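Local coordinates for Arf-GAP (Mus musculus, PDB 5C79), which probably activates GTP hydrolysis by Arf1 in a phosphatidylinositol 4,5-bisphosphate-dependent manner and binds that lipid through its PH domain, at residues L68-A73 against Y108-E113; C61-G66 against I122-N127; A80-L85 against F99-H104. All blocks are in the same frame, centred on the assembly; numbering follows the deposited sequence.

Contact 1. Residues L68-A73 against Y108-E113; sequences LTISHA and YHFQAE. With PBU ((2R)-3-{[(R)-hydroxy{[(1R,2R,3S,4R,5R,6S)-2,3,6-trihydroxy-4,5-bis(phosphonooxy)cyclohexyl]oxy}phosphoryl]oxy}propane-1 ,2-diyl dibutanoate), chain C.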
loop_
_atom_site.group_PDB
_atom_site.type_symbol
_atom_site.label_atom_id
_atom_site.label_comp_id
_atom_site.label_asym_id
_atom_site.label_seq_id
_atom_site.Cartn_x
_atom_site.Cartn_y
_atom_site.Cartn_z
ATOM N N LEU A 68 -6.203 3.076 2.653
ATOM C CA LEU A 68 -4.859 3.445 2.191
ATOM C C LEU A 68 -5.031 4.751 1.414
ATOM O O LEU A 68 -5.746 4.785 0.403
ATOM C CB LEU A 68 -4.232 2.388 1.270
ATOM C CG LEU A 68 -2.883 2.772 0.654
ATOM C CD1 LEU A 68 -1.808 3.062 1.714
ATOM C CD2 LEU A 68 -2.435 1.716 -0.333
ATOM N N THR A 69 -4.348 5.794 1.876
ATOM C CA THR A 69 -4.384 7.100 1.215
ATOM C C THR A 69 -3.060 7.231 0.485
ATOM O O THR A 69 -1.985 7.094 1.110
ATOM C CB THR A 69 -4.644 8.231 2.241
ATOM O OG1 THR A 69 -5.985 8.097 2.745
ATOM C CG2 THR A 69 -4.556 9.599 1.623
ATOM N N ILE A 70 -3.129 7.456 -0.835
ATOM C CA ILE A 70 -1.934 7.567 -1.664
ATOM C C ILE A 70 -1.881 9.002 -2.204
ATOM O O ILE A 70 -2.760 9.418 -2.967
ATOM C CB ILE A 70 -1.936 6.607 -2.870
ATOM C CG1 ILE A 70 -2.180 5.178 -2.431
ATOM C CG2 ILE A 70 -0.613 6.685 -3.596
ATOM C CD1 ILE A 70 -2.647 4.270 -3.551
ATOM N N SER A 71 -0.843 9.721 -1.811
ATOM C CA SER A 71 -0.698 11.118 -2.210
ATOM C C SER A 71 -0.279 11.191 -3.645
ATOM O O SER A 71 0.325 10.289 -4.207
ATOM C CB SER A 71 0.271 11.868 -1.304
ATOM O OG SER A 71 -0.214 11.857 0.034
ATOM N N HIS A 72 -0.686 12.272 -4.293
ATOM C CA HIS A 72 -0.197 12.561 -5.630
ATOM C C HIS A 72 1.147 13.296 -5.518
ATOM O O HIS A 72 1.591 13.665 -4.432
ATOM C CB HIS A 72 -1.218 13.400 -6.394
ATOM C CG HIS A 72 -2.564 12.779 -6.463
ATOM N ND1 HIS A 72 -2.884 11.778 -7.347
ATOM C CD2 HIS A 72 -3.681 13.015 -5.742
ATOM C CE1 HIS A 72 -4.150 11.423 -7.173
ATOM N NE2 HIS A 72 -4.651 12.161 -6.207
ATOM N N ALA A 73 1.785 13.476 -6.651
ATOM C CA ALA A 73 3.070 14.210 -6.714
ATOM C C ALA A 73 2.887 15.673 -6.269
ATOM O O ALA A 73 3.679 16.231 -5.497
ATOM C CB ALA A 73 3.616 14.151 -8.133
ATOM N N TYR A 108 -2.196 -1.409 -8.367
ATOM C CA TYR A 108 -1.049 -0.607 -8.001
ATOM C C TYR A 108 0.183 -1.480 -7.845
ATOM O O TYR A 108 0.102 -2.552 -7.229
ATOM C CB TYR A 108 -1.337 0.126 -6.705
ATOM C CG TYR A 108 -2.279 1.272 -6.841
ATOM C CD1 TYR A 108 -3.668 1.092 -6.711
ATOM C CD2 TYR A 108 -1.797 2.556 -7.071
ATOM C CE1 TYR A 108 -4.530 2.179 -6.844
ATOM C CE2 TYR A 108 -2.664 3.638 -7.171
ATOM C CZ TYR A 108 -4.024 3.439 -7.092
ATOM O OH TYR A 108 -4.835 4.573 -7.153
ATOM N N HIS A 109 1.316 -1.056 -8.416
ATOM C CA HIS A 109 2.582 -1.784 -8.251
ATOM C C HIS A 109 3.415 -0.956 -7.307
ATOM O O HIS A 109 3.809 0.160 -7.665
ATOM C CB HIS A 109 3.345 -1.978 -9.555
ATOM C CG HIS A 109 2.514 -2.610 -10.607
ATOM N ND1 HIS A 109 2.044 -3.900 -10.489
ATOM C CD2 HIS A 109 1.982 -2.115 -11.746
ATOM C CE1 HIS A 109 1.305 -4.195 -11.540
ATOM N NE2 HIS A 109 1.247 -3.129 -12.319
ATOM N N PHE A 110 3.678 -1.496 -6.120
ATOM C CA PHE A 110 4.431 -0.777 -5.094
ATOM C C PHE A 110 5.768 -1.441 -4.838
ATOM O O PHE A 110 5.942 -2.631 -5.096
ATOM C CB PHE A 110 3.675 -0.740 -3.763
ATOM C CG PHE A 110 2.443 0.131 -3.757
ATOM C CD1 PHE A 110 2.522 1.502 -3.998
ATOM C CD2 PHE A 110 1.188 -0.414 -3.490
ATOM C CE1 PHE A 110 1.400 2.297 -3.943
ATOM C CE2 PHE A 110 0.057 0.373 -3.440
ATOM C CZ PHE A 110 0.147 1.740 -3.680
ATOM N N GLN A 111 6.699 -0.660 -4.328
ATOM C CA GLN A 111 7.960 -1.193 -3.786
ATOM C C GLN A 111 8.297 -0.480 -2.500
ATOM O O GLN A 111 8.275 0.761 -2.427
ATOM C CB GLN A 111 9.075 -1.143 -4.823
ATOM C CG GLN A 111 10.350 -1.824 -4.382
ATOM C CD GLN A 111 11.414 -1.841 -5.446
ATOM O OE1 GLN A 111 12.404 -1.107 -5.377
ATOM N NE2 GLN A 111 11.237 -2.720 -6.427
ATOM N N ALA A 112 8.609 -1.264 -1.466
ATOM C CA ALA A 112 9.078 -0.702 -0.202
ATOM C C ALA A 112 10.585 -0.414 -0.272
ATOM O O ALA A 112 11.283 -0.865 -1.162
ATOM C CB ALA A 112 8.798 -1.673 0.938
ATOM N N GLU A 113 11.067 0.282 0.744
ATOM C CA GLU A 113 12.524 0.592 0.864
ATOM C C GLU A 113 13.463 -0.599 0.993
ATOM O O GLU A 113 14.533 -0.632 0.374
ATOM C CB GLU A 113 12.738 1.506 2.060
ATOM C CG GLU A 113 14.095 2.209 2.134
ATOM C CD GLU A 113 14.233 3.032 3.408
ATOM O OE1 GLU A 113 13.182 3.395 4.027
ATOM O OE2 GLU A 113 15.397 3.316 3.786
HETATM P P1 PBU C . 5.100 12.069 -14.685
HETATM P P4 PBU C . -0.544 6.901 -12.468
HETATM P P5 PBU C . 0.358 10.689 -9.496
HETATM C "C3'" PBU C . 5.969 12.613 -17.078
HETATM C "C2'" PBU C . 5.103 12.501 -18.311
HETATM O "O2'" PBU C . 5.536 11.377 -19.099
HETATM C "C1'" PBU C . 5.091 13.863 -19.020
HETATM O "O1'" PBU C . 3.764 14.101 -19.468
HETATM C C1 PBU C . 3.145 10.487 -13.699
HETATM O O1 PBU C . 3.548 11.603 -14.499
HETATM C C2 PBU C . 2.826 9.238 -14.554
HETATM O O2 PBU C . 1.805 9.392 -15.543
HETATM C C3 PBU C . 2.313 8.143 -13.674
HETATM O O3 PBU C . 1.941 6.997 -14.486
HETATM C C4 PBU C . 1.173 8.732 -12.835
HETATM O O4 PBU C . 0.744 7.697 -12.044
HETATM C C5 PBU C . 1.509 9.852 -11.886
HETATM O O5 PBU C . 0.399 10.339 -11.080
HETATM C C6 PBU C . 1.992 10.951 -12.786
HETATM O O6 PBU C . 2.387 11.951 -11.890
HETATM C C7 PBU C . 6.837 11.485 -19.768
HETATM O O7 PBU C . 7.878 11.334 -19.150
HETATM C C8 PBU C . 6.873 11.723 -21.261
HETATM C C9 PBU C . 6.792 10.369 -21.945
HETATM C C10 PBU C . 5.601 9.616 -21.396
HETATM C C11 PBU C . 2.955 15.233 -19.054
HETATM O O11 PBU C . 3.131 15.779 -17.978
HETATM C C12 PBU C . 1.893 15.714 -20.005
HETATM C C13 PBU C . 2.563 16.014 -21.341
HETATM C C14 PBU C . 2.684 14.773 -22.198
HETATM O O41 PBU C . -0.279 5.847 -13.537
HETATM O O42 PBU C . -1.526 8.032 -12.721
HETATM O O43 PBU C . -0.744 6.093 -11.217
HETATM O O51 PBU C . -1.137 10.524 -9.275
HETATM O O52 PBU C . 1.149 9.522 -8.916
HETATM O O53 PBU C . 0.936 11.962 -9.043
HETATM O OP1 PBU C . 5.083 12.929 -16.014
HETATM O OP2 PBU C . 5.964 10.823 -14.774
HETATM O OP3 PBU C . 5.463 13.152 -13.705
#
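The Tyr108 ring takes the end of Ile70 on one face. Ile70 CD1 sits 3.9 Å from the centroid of that ring, 21° off its normal, in a CH-pi contact shifted toward the rim. The same methyl lies at the edge of the Phe110 ring, in its plane, with CD1 3.8 Å from Phe110 CZ. One methyl thus serves one ring by its face and the other by its edge. Ile70 CG1 stands anti to the carbonyl carbon (chi1 -53°), and CD1 extends from it toward the two rings. Leu68 CD2 adds a looser touch, 4.2 Å from Phe110 CE2. Strands 68-70 and 108-111 run almost perpendicular, with axes 12.3 Å apart, and side chains alone bridge them.

Beyond the strand, the His72 ring meets the lipid at its edge. His72 ND1 donates to O51 of PBU at 2.9 Å, in the ring plane and nearly straight at 176°. The backbone N of Ala73 donates to O53 of the same phosphate at 3.0 Å. With a leucine in place of His72, O51 would probably lose this in-plane donor and the phosphate part of its grip. Arg106, Arg53, Lys47, Arg59 and Gln57 also bond the lipid, and Arg106 makes a cation-pi contact with Tyr108. The chemistry is therefore divided: an apolar core joins the two strands, while N-H donors just past strand 68-70 hold one phosphate of a lipid whose negative charge is probably offset by the arginines and lysine around it.

Contact 2. Residues C61-G66 against I122-N127; sequences CAVKNG and ISVLTN
Val63 meets the helix through two apolar contacts, and these carry the whole interface between 61-66 and 122-127. The closer one joins Val63 CG2 to Leu125 CD2 at 3.7 Å. Here the two side chains cross at about a right angle, methyl against methyl. Val63 is directed at the helix, whereas Leu125 leaves its backbone more obliquely and only its branch end reaches across. Its CG is anti to the carbonyl carbon (chi1 -71°), and CD2 is the methyl that meets the strand. The second contact is looser: Val124 CG1 comes to 4.1 Å from Val63 CB, with both Val63 methyls scarcely farther. Two consecutive helix residues thus share one valine.

The polar bonds belong to the helix residues and not to the interface. Within the helix, Ile122 O accepts two bonds from Thr126. The backbone N of Thr126 gives the regular helical bond, and Thr126 OG1 adds a second at 2.9 Å. The two donors reach Ile122 O from opposite faces of its carbonyl plane, with the hydroxyl tilted 32° from that plane. The Thr126 hydroxyl is thereby satisfied by its own helix. Asn127 turns to the N-terminal part of the chain, bonding Asn34 and Gly38.

Around the interface, Trp121 and Ser128 also touch Val63, and Leu84 packs on both Val63 and Leu125. The arrangement is that of a PH domain, where the C-terminal helix closes one end of the bent antiparallel sheet. No hydrogen bond crosses between the segments, so strand and helix are joined here by buried aliphatic groups, with shape and solvent exclusion as the probable source of cohesion.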
loop_
_atom_site.group_PDB
_atom_site.type_symbol
_atom_site.label_atom_id
_atom_site.label_comp_id
_atom_site.label_asym_id
_atom_site.label_seq_id
_atom_site.Cartn_x
_atom_site.Cartn_y
_atom_site.Cartn_z
ATOM N N CYS A 61 2.271 7.820 1.581
ATOM C CA CYS A 61 1.178 6.863 1.784
ATOM C C CYS A 61 0.873 6.751 3.262
ATOM O O CYS A 61 1.771 6.810 4.084
ATOM C CB CYS A 61 1.582 5.486 1.253
ATOM S SG CYS A 61 1.708 5.444 -0.528
ATOM N N ALA A 62 -0.394 6.556 3.583
ATOM C CA ALA A 62 -0.787 6.340 4.966
ATOM C C ALA A 62 -1.960 5.357 5.031
ATOM O O ALA A 62 -2.857 5.411 4.189
ATOM C CB ALA A 62 -1.162 7.652 5.630
ATOM N N VAL A 63 -1.958 4.548 6.073
ATOM C CA VAL A 63 -3.062 3.649 6.396
ATOM C C VAL A 63 -3.724 4.051 7.716
ATOM O O VAL A 63 -3.052 4.228 8.746
ATOM C CB VAL A 63 -2.621 2.188 6.508
ATOM C CG1 VAL A 63 -3.827 1.300 6.814
ATOM C CG2 VAL A 63 -1.946 1.743 5.233
ATOM N N LYS A 64 -5.029 4.244 7.658
ATOM C CA LYS A 64 -5.821 4.605 8.842
ATOM C C LYS A 64 -7.284 4.320 8.554
ATOM O O LYS A 64 -7.768 4.536 7.445
ATOM C CB LYS A 64 -5.652 6.069 9.234
ATOM C CG LYS A 64 -6.014 6.352 10.685
ATOM C CD LYS A 64 -5.426 7.653 11.184
ATOM C CE LYS A 64 -6.031 8.036 12.528
ATOM N NZ LYS A 64 -5.478 9.349 12.960
ATOM N N ASN A 65 -7.987 3.853 9.574
ATOM C CA ASN A 65 -9.421 3.531 9.450
ATOM C C ASN A 65 -9.781 2.662 8.244
ATOM O O ASN A 65 -10.797 2.889 7.587
ATOM C CB ASN A 65 -10.260 4.828 9.400
ATOM C CG ASN A 65 -9.954 5.779 10.531
ATOM O OD1 ASN A 65 -9.611 6.916 10.282
ATOM N ND2 ASN A 65 -10.036 5.320 11.742
ATOM N N GLY A 66 -8.942 1.668 7.937
ATOM C CA GLY A 66 -9.200 0.726 6.871
ATOM C C GLY A 66 -9.013 1.258 5.470
ATOM O O GLY A 66 -9.432 0.621 4.513
ATOM N N ILE A 122 3.120 -4.614 4.369
ATOM C CA ILE A 122 2.190 -5.711 4.083
ATOM C C ILE A 122 1.444 -6.151 5.361
ATOM O O ILE A 122 0.246 -6.415 5.337
ATOM C CB ILE A 122 2.890 -6.867 3.404
ATOM C CG1 ILE A 122 3.282 -6.436 1.985
ATOM C CG2 ILE A 122 1.965 -8.065 3.291
ATOM C CD1 ILE A 122 4.176 -7.426 1.283
ATOM N N SER A 123 2.156 -6.187 6.469
ATOM C CA SER A 123 1.532 -6.540 7.772
ATOM C C SER A 123 0.460 -5.525 8.187
ATOM O O SER A 123 -0.634 -5.920 8.612
ATOM C CB SER A 123 2.604 -6.650 8.864
ATOM O OG SER A 123 3.471 -7.752 8.582
ATOM N N VAL A 124 0.785 -4.240 8.067
ATOM C CA VAL A 124 -0.151 -3.172 8.427
ATOM C C VAL A 124 -1.367 -3.190 7.505
ATOM O O VAL A 124 -2.521 -3.070 7.963
ATOM C CB VAL A 124 0.511 -1.787 8.423
ATOM C CG1 VAL A 124 -0.534 -0.681 8.534
ATOM C CG2 VAL A 124 1.505 -1.642 9.587
ATOM N N LEU A 125 -1.129 -3.335 6.205
ATOM C CA LEU A 125 -2.250 -3.408 5.248
ATOM C C LEU A 125 -3.183 -4.577 5.572
ATOM O O LEU A 125 -4.409 -4.451 5.565
ATOM C CB LEU A 125 -1.741 -3.533 3.821
ATOM C CG LEU A 125 -1.081 -2.245 3.280
ATOM C CD1 LEU A 125 -0.312 -2.554 2.002
ATOM C CD2 LEU A 125 -2.147 -1.212 3.007
ATOM N N THR A 126 -2.583 -5.726 5.851
ATOM C CA THR A 126 -3.325 -6.921 6.280
ATOM C C THR A 126 -4.140 -6.731 7.561
ATOM O O THR A 126 -5.337 -7.083 7.636
ATOM C CB THR A 126 -2.379 -8.138 6.460
ATOM O OG1 THR A 126 -1.792 -8.440 5.200
ATOM C CG2 THR A 126 -3.189 -9.371 6.889
ATOM N N ASN A 127 -3.483 -6.204 8.571
ATOM C CA ASN A 127 -4.080 -5.931 9.846
ATOM C C ASN A 127 -5.259 -4.961 9.733
ATOM O O ASN A 127 -6.301 -5.138 10.392
ATOM C CB ASN A 127 -3.036 -5.366 10.800
ATOM C CG ASN A 127 -2.049 -6.421 11.289
ATOM O OD1 ASN A 127 -2.288 -7.639 11.139
ATOM N ND2 ASN A 127 -0.959 -5.970 11.900
#

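Contact 3. Residues A80-L85 against F99-H104; sequences AKLNLL and FDLISH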
loop_
_atom_site.group_PDB
_atom_site.type_symbol
_atom_site.label_atom_id
_atom_site.label_comp_id
_atom_site.label_asym_id
_atom_site.label_seq_id
_atom_site.Cartn_x
_atom_site.Cartn_y
_atom_site.Cartn_z
ATOM N N ALA A 80 -5.682 9.853 -3.441
ATOM C CA ALA A 80 -6.474 8.685 -3.735
ATOM C C ALA A 80 -6.724 7.931 -2.429
ATOM O O ALA A 80 -5.820 7.826 -1.584
ATOM C CB ALA A 80 -5.757 7.783 -4.728
ATOM N N LYS A 81 -7.951 7.457 -2.276
ATOM C CA LYS A 81 -8.341 6.661 -1.110
ATOM C C LYS A 81 -8.768 5.273 -1.563
ATOM O O LYS A 81 -9.694 5.136 -2.350
ATOM C CB LYS A 81 -9.454 7.368 -0.326
ATOM C CG LYS A 81 -8.956 8.677 0.254
ATOM C CD LYS A 81 -9.895 9.305 1.267
ATOM C CE LYS A 81 -9.232 10.470 1.993
ATOM N NZ LYS A 81 -8.180 10.073 2.989
ATOM N N LEU A 82 -8.093 4.252 -1.032
ATOM C CA LEU A 82 -8.377 2.871 -1.352
ATOM C C LEU A 82 -8.988 2.218 -0.118
ATOM O O LEU A 82 -8.416 2.240 0.965
ATOM C CB LEU A 82 -7.133 2.134 -1.808
ATOM C CG LEU A 82 -6.508 2.610 -3.120
ATOM C CD1 LEU A 82 -5.364 1.673 -3.441
ATOM C CD2 LEU A 82 -7.511 2.644 -4.268
ATOM N N ASN A 83 -10.171 1.666 -0.305
ATOM C CA ASN A 83 -10.874 0.907 0.744
ATOM C C ASN A 83 -10.256 -0.488 0.795
ATOM O O ASN A 83 -10.377 -1.293 -0.146
ATOM C CB ASN A 83 -12.380 0.843 0.426
ATOM C CG ASN A 83 -13.135 -0.201 1.253
ATOM O OD1 ASN A 83 -12.653 -0.684 2.270
ATOM N ND2 ASN A 83 -14.332 -0.601 0.753
ATOM N N LEU A 84 -9.552 -0.779 1.878
ATOM C CA LEU A 84 -8.795 -2.048 1.941
ATOM C C LEU A 84 -9.666 -3.306 2.023
ATOM O O LEU A 84 -9.214 -4.389 1.667
ATOM C CB LEU A 84 -7.767 -2.025 3.060
ATOM C CG LEU A 84 -6.639 -0.972 2.895
ATOM C CD1 LEU A 84 -5.792 -0.905 4.142
ATOM C CD2 LEU A 84 -5.789 -1.282 1.679
ATOM N N LEU A 85 -10.934 -3.153 2.354
ATOM C CA LEU A 85 -11.861 -4.321 2.223
ATOM C C LEU A 85 -12.003 -4.894 0.837
ATOM O O LEU A 85 -12.309 -6.069 0.669
ATOM C CB LEU A 85 -13.247 -3.958 2.769
ATOM C CG LEU A 85 -13.399 -3.998 4.276
ATOM C CD1 LEU A 85 -14.716 -3.364 4.669
ATOM C CD2 LEU A 85 -13.322 -5.439 4.779
ATOM N N PHE A 99 5.381 -5.291 -3.944
ATOM C CA PHE A 99 4.076 -5.940 -3.863
ATOM C C PHE A 99 3.067 -5.187 -4.694
ATOM O O PHE A 99 3.179 -3.992 -4.873
ATOM C CB PHE A 99 3.576 -6.041 -2.412
ATOM C CG PHE A 99 3.390 -4.726 -1.718
ATOM C CD1 PHE A 99 4.458 -4.056 -1.157
ATOM C CD2 PHE A 99 2.103 -4.176 -1.573
ATOM C CE1 PHE A 99 4.254 -2.837 -0.478
ATOM C CE2 PHE A 99 1.904 -2.994 -0.898
ATOM C CZ PHE A 99 2.973 -2.320 -0.360
ATOM N N ASP A 100 2.052 -5.909 -5.158
ATOM C CA ASP A 100 0.918 -5.295 -5.796
ATOM C C ASP A 100 -0.230 -5.111 -4.819
ATOM O O ASP A 100 -0.444 -5.934 -3.914
ATOM C CB ASP A 100 0.455 -6.173 -6.957
ATOM C CG ASP A 100 1.372 -6.130 -8.144
ATOM O OD1 ASP A 100 2.367 -5.376 -8.141
ATOM O OD2 ASP A 100 1.090 -6.906 -9.095
ATOM N N LEU A 101 -0.994 -4.062 -5.058
ATOM C CA LEU A 101 -2.314 -3.872 -4.435
ATOM C C LEU A 101 -3.384 -3.849 -5.506
ATOM O O LEU A 101 -3.483 -2.914 -6.335
ATOM C CB LEU A 101 -2.357 -2.603 -3.594
ATOM C CG LEU A 101 -3.604 -2.458 -2.728
ATOM C CD1 LEU A 101 -3.650 -3.505 -1.631
ATOM C CD2 LEU A 101 -3.603 -1.088 -2.121
ATOM N N ILE A 102 -4.158 -4.936 -5.539
ATOM C CA ILE A 102 -5.191 -5.122 -6.545
ATOM C C ILE A 102 -6.465 -4.467 -6.022
ATOM O O ILE A 102 -7.022 -4.865 -5.000
ATOM C CB ILE A 102 -5.445 -6.621 -6.836
ATOM C CG1 ILE A 102 -4.117 -7.295 -7.198
ATOM C CG2 ILE A 102 -6.451 -6.773 -7.972
ATOM C CD1 ILE A 102 -4.161 -8.805 -7.157
ATOM N N SER A 103 -6.902 -3.424 -6.707
ATOM C CA SER A 103 -8.185 -2.812 -6.410
ATOM C C SER A 103 -9.178 -3.167 -7.518
ATOM O O SER A 103 -8.827 -3.688 -8.552
ATOM C CB SER A 103 -8.062 -1.292 -6.199
ATOM O OG SER A 103 -7.954 -0.617 -7.417
ATOM N N HIS A 104 -10.429 -2.808 -7.295
ATOM C CA HIS A 104 -11.480 -3.206 -8.240
ATOM C C HIS A 104 -11.279 -2.707 -9.682
ATOM O O HIS A 104 -11.663 -3.381 -10.627
ATOM C CB HIS A 104 -12.829 -2.800 -7.692
ATOM C CG HIS A 104 -13.050 -1.332 -7.677
ATOM N ND1 HIS A 104 -12.565 -0.499 -6.689
ATOM C CD2 HIS A 104 -13.723 -0.548 -8.542
ATOM C CE1 HIS A 104 -12.950 0.737 -6.946
ATOM N NE2 HIS A 104 -13.643 0.730 -8.070
#
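Segments 80-85 and 99-104 approach without backbone pairing, their nearest CA atoms being those of Leu82 and Ser103, 7.6 Å apart. Leu82 and Leu101 reach toward each other tip to tip, with Leu82 CD1 3.5 Å from Leu101 CD2. Leu101 CG lies anti to the backbone N (chi1 -170°), which directs CD2 at Leu82. The same Leu101 CD2 also lies 4.4 Å from Leu84 CD2, so one methyl faces two leucines of the other segment. Strands 80-83 and 98-103 are far apart in the order of the antiparallel sheet. They face each other because the sheet of the PH domain bends round on itself, and these leucines pack between its two halves. Leu82 also touches Tyr108 and Ile70, and Leu84 reaches Leu125 of the C-terminal helix. Leu82 CD2 comes to 4.4 Å from Ser103 CB. The Ser103 hydroxyl is engaged elsewhere, in a hydrogen bond with the Arg106 carbonyl. At the end of strand 80-83, Asn83 OD1 accepts from Leu85 N at 3.0 Å, forming an Asx turn. The donor stands above the carbonyl plane, 55° out of it, and the N-H...O angle is 143°.

How the contacts relate
All three contacts belong to one PH domain. Their centres are 10 to 12 Å apart. Along the chain, contact 2 spans the longest interval; contact 1 falls within it, and contact 3 within contact 1. Strands 56-64, 67-70 and 80-83 are successive neighbours in the sheet, as are 106-111 and 98-103. Contacts 1 and 3 therefore join the same two regions of the sheet, and contact 2 adds helix 115-135. Leu68 CD2 meets Leu101 CD2 at 3.5 Å, linking contacts 1 and 3. Probable backbone hydrogen bonds tie contact 2 to the others, from Thr69 N to Ala62 O and from Leu84 N to Gly66 O. The three contacts probably form one continuous apolar core, and the phosphoinositide is held at the end of segment 68-73.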